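Local coordinates for double-stranded RNA-binding protein 1 (Arabidopsis thaliana, PDB 3ADG), which binds double-stranded RNA and assists DICER-LIKE 1 in the accurate processing of primary and precursor microRNAs in the nucleus, at residues Pro51-Asn55 with Arg56-Glu60. Sequence-based numbering, arbitrary orientation.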
# COMPACT_ATOMS: atom_id res chain seq x y z
N PRO A 51 -5.71 -9.14 1.64
CA PRO A 51 -4.84 -9.99 2.46
C PRO A 51 -4.13 -11.03 1.60
O PRO A 51 -4.44 -11.20 0.38
CB PRO A 51 -5.85 -10.72 3.37
CG PRO A 51 -7.03 -10.94 2.46
CD PRO A 51 -7.10 -9.65 1.61
N GLY A 52 -3.21 -11.77 2.21
CA GLY A 52 -2.76 -13.03 1.63
C GLY A 52 -1.69 -12.94 0.56
O GLY A 52 -1.52 -13.87 -0.23
N PHE A 53 -0.98 -11.82 0.50
CA PHE A 53 0.15 -11.74 -0.42
C PHE A 53 1.37 -12.53 0.08
O PHE A 53 1.49 -12.82 1.29
CB PHE A 53 0.50 -10.27 -0.71
CG PHE A 53 -0.56 -9.58 -1.52
CD1 PHE A 53 -1.46 -8.74 -0.88
CD2 PHE A 53 -0.73 -9.87 -2.89
CE1 PHE A 53 -2.49 -8.12 -1.59
CE2 PHE A 53 -1.75 -9.25 -3.61
CZ PHE A 53 -2.62 -8.35 -2.94
N PHE A 54 2.26 -12.89 -0.84
CA PHE A 54 3.42 -13.72 -0.51
C PHE A 54 4.69 -12.93 -0.18
O PHE A 54 5.71 -13.50 0.24
CB PHE A 54 3.72 -14.75 -1.61
CG PHE A 54 2.55 -15.66 -1.96
CD1 PHE A 54 2.38 -16.13 -3.27
CD2 PHE A 54 1.63 -16.06 -0.99
CE1 PHE A 54 1.31 -17.00 -3.61
CE2 PHE A 54 0.56 -16.90 -1.31
CZ PHE A 54 0.39 -17.38 -2.64
N ASN A 55 4.61 -11.62 -0.38
CA ASN A 55 5.71 -10.73 -0.05
C ASN A 55 5.25 -9.29 0.22
O ASN A 55 4.12 -8.90 -0.15
CB ASN A 55 6.79 -10.81 -1.14
CG ASN A 55 6.25 -10.41 -2.50
OD1 ASN A 55 6.05 -9.21 -2.77
ND2 ASN A 55 5.95 -11.40 -3.33
N ARG A 56 6.11 -8.52 0.88
CA ARG A 56 5.73 -7.18 1.31
C ARG A 56 5.43 -6.28 0.10
O ARG A 56 4.45 -5.55 0.10
CB ARG A 56 6.79 -6.57 2.23
CG ARG A 56 8.14 -6.39 1.60
CD ARG A 56 8.31 -4.97 1.12
NE ARG A 56 9.71 -4.62 0.95
CZ ARG A 56 10.15 -3.45 0.48
NH1 ARG A 56 9.29 -2.49 0.12
NH2 ARG A 56 11.45 -3.27 0.35
N LYS A 57 6.24 -6.38 -0.95
CA LYS A 57 6.06 -5.51 -2.11
C LYS A 57 4.69 -5.70 -2.77
O LYS A 57 4.03 -4.73 -3.13
CB LYS A 57 7.19 -5.73 -3.12
CG LYS A 57 8.48 -5.05 -2.67
CD LYS A 57 9.49 -5.05 -3.75
CE LYS A 57 10.82 -4.50 -3.23
NZ LYS A 57 11.78 -4.41 -4.33
N ALA A 58 4.25 -6.95 -2.92
CA ALA A 58 2.93 -7.20 -3.51
C ALA A 58 1.78 -6.58 -2.65
O ALA A 58 0.83 -6.00 -3.20
CB ALA A 58 2.71 -8.71 -3.72
N ALA A 59 1.91 -6.71 -1.33
CA ALA A 59 0.95 -6.12 -0.38
C ALA A 59 0.94 -4.60 -0.51
O ALA A 59 -0.13 -3.99 -0.57
CB ALA A 59 1.27 -6.56 1.06
N GLU A 60 2.13 -3.99 -0.52
CA GLU A 60 2.26 -2.54 -0.59
C GLU A 60 1.64 -2.04 -1.90
O GLU A 60 0.88 -1.06 -1.89
CB GLU A 60 3.73 -2.13 -0.49
CG GLU A 60 4.28 -2.42 0.91
CD GLU A 60 5.78 -2.09 1.02
OE1 GLU A 60 6.44 -2.00 -0.02
OE2 GLU A 60 6.27 -1.91 2.15
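N55 caps the start of helix 56-71: its side-chain OD1 accepts the backbone N-H of A58 (N to OD1 2.9 Å, N-H...O angle 160°). The N-H approaches from 30° off the carbonyl plane of the amide. With chi1 at 60°, CG stands between the backbone N and the carbonyl carbon, and the amide oxygen turns back over the first helical turn. A second, weak bond runs from A59 N to the main-chain oxygen N55 O (3.3 Å). On the same opening turn, R56 pairs with E60 four residues on. NH1 of R56 meets OE1 of E60 at 2.9 Å, on the syn side of the carboxylate and in the guanidinium plane. K6 adds a second salt bridge to the same OE1, and the K57 chain runs past one guanidinium face, its CG 3.6 Å above the plane near the rim. Apolar packing comes from F53, whose ring lies against the helix backbone: CD2 touches CB of A58 at 3.7 Å and CD1 reaches CA of A59 at 3.6 Å. The carbonyl oxygen of A58 sits over the centre of one ring face. The F53 backbone hydrogen-bonds to F36, which G52 and F53 face together as a G1 beta bulge, tying this loop of the first double-stranded RNA-binding domain to strand 35-42. Cap and packing are consistent with a well-defined start for helix 56-71, while E60, its OE1 shared by R56 and K6, is probably ionised, which would offset the nearness of those like charges.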